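Local coordinates for protein beta-glucanase (Clostridium thermocellum, PDB 3WVJ) that hydrolyses mixed-linkage beta-1,3-1,4-glucans such as lichenan, as a family 16 glycoside hydrolase with a beta-jellyroll fold, at residues K46-D52 with T202-Y208; Y74-R80 with T148-R154. All coordinates share one frame; numbering follows the deposited sequence.

How the contacts relate
Both contacts are antiparallel strand pairs of the jellyroll, and their centres lie about 22 Å apart on opposite sides of the chain's centre. Along the chain, contact 2 is nested inside contact 1: 46-52 comes first, then 74-80 and 148-154, and 202-208 closes the outer loop. Strand 204-214 pairs with strand 46-53 in contact 1 and also borders strand 75-82 of contact 2, so the two meet in one sheet, where Tyr208 CD1 packs 3.8 Å from Val79 CG2. Chain parts remote in sequence are thus joined side by side in one layer, whose inner side chains rest on strands 89-97, 106-113 and 179-187.

Contact 1 of 2, residues K46-D52 with T202-Y208; sequences KMILTLD and TPLQAEY
Tyr208 lies alongside Met47 and reaches on to Leu49, so its ring spans two side chains of strand 46-52. Tyr208 CB lies near Met47 O; chi1 of -60°, with CG anti to the carbonyl carbon, sets the ring alongside Met47, with Met47 O in plane at its edge. Farther out, Tyr208 CG comes 3.9 Å from Met47 CE, and Tyr208 CD2 approaches that methyl to 3.6 Å. The bent methionine chain also brings Met47 SD obliquely to 5.0 Å from the ring centroid of Tyr208, a Met-aromatic contact. Next, Tyr208 CE2 meets Leu49 CD1 at 3.8 Å, and the same methyl lies beside CZ and OH. At the tip, OH is hydrogen-bonded to Ser92 O, so this buried hydroxyl has a polar partner beyond the two strands. Leu51 CD2 and Leu204 CD1 extend the apolar row at 4.2 Å.

The other face is more polar. Gln205 NE2 donates to Thr50 OG1 over 3.3 Å, the oxygen sitting 22° out of the amide plane, while Ile48 CG2 packs against the same amide at 3.5 Å from Gln205 NE2. Ile48 CD1 borders the Glu207 carboxylate. Lys46 NZ remains 4.8 Å from Glu207 OE1: the opposite charges probably attract, but they form no ion pair.

Between the two faces, reciprocal N-H to O bonds join Met47 with Tyr208, Leu49 with Ala206, and Leu51 with Leu204. The pairing stops near Pro203, which follows a cis peptide bond; Asp52 OD1 there touches Thr202 CB. Met47, Leu49, Leu51 and Tyr208 pack against Met183 and Leu185 of strand 179-187, whereas Gln205 is exposed. One apolar face turned inward and one polar face turned out is the two-faced strand pairing of a beta-sandwich, here the jellyroll of family 16 glycosidases.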
# COMPACT_ATOMS: atom_id res chain seq x y z
N LYS A 46 -12.58 2.26 10.76
CA LYS A 46 -11.68 1.94 9.60
C LYS A 46 -11.80 2.80 8.35
O LYS A 46 -12.79 3.49 8.15
CB LYS A 46 -11.74 0.44 9.31
CG LYS A 46 -11.49 -0.27 10.64
CD LYS A 46 -12.13 -1.59 10.74
CE LYS A 46 -12.21 -1.91 12.24
NZ LYS A 46 -13.19 -2.99 12.43
N MET A 47 -10.71 2.87 7.57
CA MET A 47 -10.77 3.42 6.26
C MET A 47 -11.02 2.22 5.35
O MET A 47 -10.40 1.13 5.50
CB MET A 47 -9.47 4.14 5.97
CG MET A 47 -9.43 4.78 4.60
SD MET A 47 -8.88 3.62 3.31
CE MET A 47 -7.10 3.68 3.49
N ILE A 48 -11.96 2.37 4.42
CA ILE A 48 -12.35 1.25 3.54
C ILE A 48 -12.00 1.65 2.09
O ILE A 48 -12.28 2.77 1.67
CB ILE A 48 -13.82 0.93 3.75
CG1 ILE A 48 -13.97 0.58 5.22
CG2 ILE A 48 -14.25 -0.26 2.93
CD1 ILE A 48 -15.04 -0.41 5.46
N LEU A 49 -11.28 0.78 1.37
CA LEU A 49 -11.12 0.94 -0.05
C LEU A 49 -12.03 -0.07 -0.71
O LEU A 49 -12.01 -1.25 -0.34
CB LEU A 49 -9.66 0.63 -0.50
CG LEU A 49 -8.57 1.53 0.09
CD1 LEU A 49 -7.23 1.08 -0.57
CD2 LEU A 49 -8.84 2.98 -0.25
N THR A 50 -12.86 0.39 -1.64
CA THR A 50 -13.85 -0.50 -2.28
C THR A 50 -13.63 -0.51 -3.77
O THR A 50 -13.70 0.53 -4.42
CB THR A 50 -15.30 -0.10 -1.96
OG1 THR A 50 -15.47 -0.06 -0.53
CG2 THR A 50 -16.28 -1.13 -2.52
N LEU A 51 -13.32 -1.70 -4.28
CA LEU A 51 -13.20 -1.97 -5.70
C LEU A 51 -14.58 -2.40 -6.13
O LEU A 51 -15.22 -3.30 -5.54
CB LEU A 51 -12.25 -3.09 -5.91
CG LEU A 51 -12.24 -3.79 -7.28
CD1 LEU A 51 -11.98 -2.78 -8.37
CD2 LEU A 51 -11.15 -4.85 -7.31
N ASP A 52 -15.06 -1.73 -7.15
CA ASP A 52 -16.41 -1.90 -7.63
C ASP A 52 -16.43 -1.61 -9.12
O ASP A 52 -15.48 -1.02 -9.69
CB ASP A 52 -17.38 -1.02 -6.83
CG ASP A 52 -18.83 -1.49 -6.93
OD1 ASP A 52 -19.16 -2.59 -7.44
OD2 ASP A 52 -19.69 -0.73 -6.50
N THR A 202 -17.30 -8.13 -7.74
CA THR A 202 -17.40 -6.88 -6.96
C THR A 202 -18.62 -6.97 -6.00
O THR A 202 -19.42 -7.89 -6.12
CB THR A 202 -17.56 -5.68 -7.89
OG1 THR A 202 -18.63 -5.96 -8.77
CG2 THR A 202 -16.29 -5.50 -8.78
N PRO A 203 -18.72 -6.08 -5.00
CA PRO A 203 -17.66 -5.19 -4.50
C PRO A 203 -16.65 -6.07 -3.79
O PRO A 203 -16.99 -7.19 -3.43
CB PRO A 203 -18.41 -4.30 -3.45
CG PRO A 203 -19.67 -5.04 -3.17
CD PRO A 203 -20.04 -5.73 -4.44
N LEU A 204 -15.45 -5.56 -3.60
CA LEU A 204 -14.39 -6.13 -2.76
C LEU A 204 -13.84 -4.96 -1.94
O LEU A 204 -13.83 -3.85 -2.43
CB LEU A 204 -13.24 -6.63 -3.65
CG LEU A 204 -13.54 -7.93 -4.39
CD1 LEU A 204 -12.46 -8.32 -5.41
CD2 LEU A 204 -13.76 -9.08 -3.42
N GLN A 205 -13.34 -5.19 -0.74
CA GLN A 205 -12.79 -4.11 0.08
C GLN A 205 -11.60 -4.57 0.90
O GLN A 205 -11.51 -5.72 1.30
CB GLN A 205 -13.81 -3.52 1.07
CG GLN A 205 -15.27 -3.66 0.70
CD GLN A 205 -16.22 -3.22 1.82
OE1 GLN A 205 -16.32 -3.88 2.85
NE2 GLN A 205 -16.90 -2.06 1.62
N ALA A 206 -10.72 -3.63 1.16
CA ALA A 206 -9.62 -3.78 2.07
C ALA A 206 -9.91 -2.71 3.13
O ALA A 206 -10.39 -1.62 2.82
CB ALA A 206 -8.28 -3.47 1.36
N GLU A 207 -9.53 -3.00 4.37
CA GLU A 207 -9.83 -2.12 5.50
C GLU A 207 -8.56 -1.83 6.29
O GLU A 207 -7.67 -2.68 6.43
CB GLU A 207 -10.88 -2.78 6.35
CG GLU A 207 -12.01 -3.43 5.57
CD GLU A 207 -13.12 -3.87 6.51
OE1 GLU A 207 -12.93 -3.75 7.72
OE2 GLU A 207 -14.19 -4.30 6.06
N TYR A 208 -8.44 -0.61 6.76
CA TYR A 208 -7.22 -0.15 7.42
C TYR A 208 -7.64 0.49 8.72
O TYR A 208 -8.54 1.29 8.70
CB TYR A 208 -6.50 0.87 6.52
CG TYR A 208 -6.11 0.32 5.13
CD1 TYR A 208 -4.79 -0.04 4.87
CD2 TYR A 208 -7.05 0.12 4.11
CE1 TYR A 208 -4.41 -0.55 3.64
CE2 TYR A 208 -6.69 -0.44 2.88
CZ TYR A 208 -5.34 -0.74 2.65
OH TYR A 208 -4.86 -1.27 1.48

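Contact 2 of 2, residues Y74-R80 with T148-R154; sequences YGYYEVR and TYGFEWR
Tyr77 sets its CB over one face of the Phe151 ring, 4.0 Å from the centroid; the two rings, nearly parallel, barely overlap. Phe151 carries CG between its backbone N and carbonyl carbon (chi1 46°), bringing the ring beneath Tyr77. The Tyr77 hydroxyl, hydrogen-bonded to Gly73 O, meets the Trp153 indole edge in plane. Tyr74 turns its edge to a face of that indole, T-shaped with planes at 64°; Trp153 NE1 bonds Pro175 O. The Arg154 guanidinium lies flat over the Tyr74-Gly75 peptide, facing Gly75 N and Tyr74 C, and its NH2 bonds Pro215 O. Arg154 NE makes a hydrogen-bonded salt bridge to Glu152 OE2 (3.2 Å) from above the carboxylate plane; Glu152 OE1 bonds Tyr157 OH.

On the other face, Tyr76 OH donates to the anti lone pair of Glu78 OE1 at 2.6 Å. A water donates to Tyr76 OH over a longer 3.3 Å and also bonds Thr148 OG1, and Tyr210 OH engages Glu78 OE2. Backbone bonds pair Gly75 with Trp153 and Val79 with Tyr149 both ways; between them Tyr77 N donates to Phe151 O.

Tyr77, Val79, Phe151 and Trp153 face strands 89-97 and 106-113; strands 204-214 and 157-162 flank the pair within its layer.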
# COMPACT_ATOMS: atom_id res chain seq x y z
N TYR A 74 13.72 8.16 6.14
CA TYR A 74 14.12 6.96 6.92
C TYR A 74 13.32 6.78 8.23
O TYR A 74 12.84 7.76 8.80
CB TYR A 74 15.61 6.99 7.21
CG TYR A 74 16.40 6.99 5.94
CD1 TYR A 74 16.17 6.02 4.96
CD2 TYR A 74 17.34 8.01 5.67
CE1 TYR A 74 16.90 6.00 3.77
CE2 TYR A 74 18.08 7.99 4.48
CZ TYR A 74 17.84 7.01 3.54
OH TYR A 74 18.54 7.00 2.37
N GLY A 75 13.16 5.55 8.68
CA GLY A 75 12.38 5.28 9.90
C GLY A 75 11.45 4.09 9.73
O GLY A 75 11.53 3.35 8.72
N TYR A 76 10.54 3.93 10.71
CA TYR A 76 9.65 2.75 10.80
C TYR A 76 8.22 3.11 10.44
O TYR A 76 7.60 4.03 11.04
CB TYR A 76 9.71 2.07 12.18
CG TYR A 76 8.80 0.86 12.29
CD1 TYR A 76 8.99 -0.28 11.45
CD2 TYR A 76 7.73 0.87 13.16
CE1 TYR A 76 8.14 -1.37 11.54
CE2 TYR A 76 6.88 -0.22 13.26
CZ TYR A 76 7.08 -1.33 12.45
OH TYR A 76 6.17 -2.39 12.60
N TYR A 77 7.71 2.39 9.43
CA TYR A 77 6.38 2.62 8.89
C TYR A 77 5.50 1.44 9.30
O TYR A 77 5.90 0.26 9.13
CB TYR A 77 6.41 2.71 7.37
CG TYR A 77 7.14 3.91 6.79
CD1 TYR A 77 6.42 4.93 6.11
CD2 TYR A 77 8.52 4.02 6.89
CE1 TYR A 77 7.09 6.02 5.56
CE2 TYR A 77 9.21 5.07 6.32
CZ TYR A 77 8.50 6.07 5.67
OH TYR A 77 9.19 7.09 5.10
N GLU A 78 4.33 1.72 9.86
CA GLU A 78 3.46 0.60 10.23
C GLU A 78 2.03 0.83 9.85
O GLU A 78 1.49 1.90 10.07
CB GLU A 78 3.58 0.31 11.72
CG GLU A 78 2.84 -0.93 12.14
CD GLU A 78 3.01 -1.21 13.62
OE1 GLU A 78 4.03 -1.84 13.99
OE2 GLU A 78 2.14 -0.83 14.41
N VAL A 79 1.41 -0.20 9.30
CA VAL A 79 -0.00 -0.18 9.00
C VAL A 79 -0.66 -1.30 9.80
O VAL A 79 -0.06 -2.35 10.01
CB VAL A 79 -0.23 -0.36 7.46
CG1 VAL A 79 0.24 -1.74 6.93
CG2 VAL A 79 -1.67 -0.08 7.10
N ARG A 80 -1.90 -1.11 10.24
CA ARG A 80 -2.75 -2.20 10.71
C ARG A 80 -3.94 -2.28 9.74
O ARG A 80 -4.61 -1.27 9.50
CB ARG A 80 -3.23 -1.98 12.16
CG ARG A 80 -4.34 -2.95 12.59
CD ARG A 80 -4.74 -2.72 14.07
NE ARG A 80 -4.01 -3.74 14.78
CZ ARG A 80 -4.48 -4.93 15.11
NH1 ARG A 80 -5.77 -5.24 14.96
NH2 ARG A 80 -3.65 -5.79 15.64
N THR A 148 -0.86 -6.18 11.97
CA THR A 148 -0.03 -5.04 11.62
C THR A 148 1.15 -5.51 10.78
O THR A 148 1.60 -6.66 10.92
CB THR A 148 0.53 -4.32 12.83
OG1 THR A 148 1.55 -5.15 13.36
CG2 THR A 148 -0.56 -4.09 13.88
N TYR A 149 1.62 -4.62 9.91
CA TYR A 149 2.67 -4.91 8.91
C TYR A 149 3.46 -3.62 8.83
O TYR A 149 2.91 -2.52 9.07
CB TYR A 149 2.11 -5.19 7.52
CG TYR A 149 1.09 -6.31 7.48
CD1 TYR A 149 1.50 -7.64 7.31
CD2 TYR A 149 -0.25 -6.05 7.67
CE1 TYR A 149 0.57 -8.67 7.30
CE2 TYR A 149 -1.17 -7.05 7.65
CZ TYR A 149 -0.76 -8.36 7.46
OH TYR A 149 -1.68 -9.36 7.45
N GLY A 150 4.74 -3.73 8.50
CA GLY A 150 5.58 -2.52 8.56
C GLY A 150 6.95 -2.78 8.00
O GLY A 150 7.29 -3.93 7.75
N PHE A 151 7.73 -1.70 7.80
CA PHE A 151 9.14 -1.79 7.45
C PHE A 151 9.94 -0.68 8.11
O PHE A 151 9.45 0.47 8.22
CB PHE A 151 9.35 -1.74 5.95
CG PHE A 151 8.56 -0.68 5.24
CD1 PHE A 151 9.11 0.59 4.99
CD2 PHE A 151 7.27 -0.94 4.77
CE1 PHE A 151 8.41 1.58 4.31
CE2 PHE A 151 6.55 0.06 4.12
CZ PHE A 151 7.11 1.32 3.88
N GLU A 152 11.14 -0.99 8.59
CA GLU A 152 12.07 0.07 8.98
C GLU A 152 12.93 0.25 7.74
O GLU A 152 13.64 -0.67 7.32
CB GLU A 152 12.93 -0.25 10.19
CG GLU A 152 13.80 0.97 10.62
CD GLU A 152 14.99 0.65 11.54
OE1 GLU A 152 15.65 -0.39 11.37
OE2 GLU A 152 15.30 1.45 12.45
N TRP A 153 12.85 1.44 7.17
CA TRP A 153 13.63 1.88 6.04
C TRP A 153 14.80 2.70 6.51
O TRP A 153 14.64 3.71 7.24
CB TRP A 153 12.76 2.69 5.11
CG TRP A 153 13.43 3.33 3.92
CD1 TRP A 153 14.49 2.83 3.12
CD2 TRP A 153 13.04 4.59 3.28
NE1 TRP A 153 14.77 3.70 2.09
CE2 TRP A 153 13.96 4.79 2.14
CE3 TRP A 153 12.10 5.58 3.59
CZ2 TRP A 153 13.90 5.93 1.34
CZ3 TRP A 153 12.03 6.70 2.76
CH2 TRP A 153 12.90 6.88 1.67
N ARG A 154 15.99 2.30 6.06
CA ARG A 154 17.25 2.95 6.41
C ARG A 154 18.13 3.06 5.17
O ARG A 154 17.82 2.49 4.11
CB ARG A 154 17.97 2.20 7.55
CG ARG A 154 17.27 2.23 8.91
CD ARG A 154 17.49 3.56 9.63
NE ARG A 154 16.43 3.79 10.60
CZ ARG A 154 16.10 5.00 11.08
NH1 ARG A 154 16.78 6.09 10.65
NH2 ARG A 154 15.10 5.15 11.96
O HOH W 1 4.24 -5.05 12.38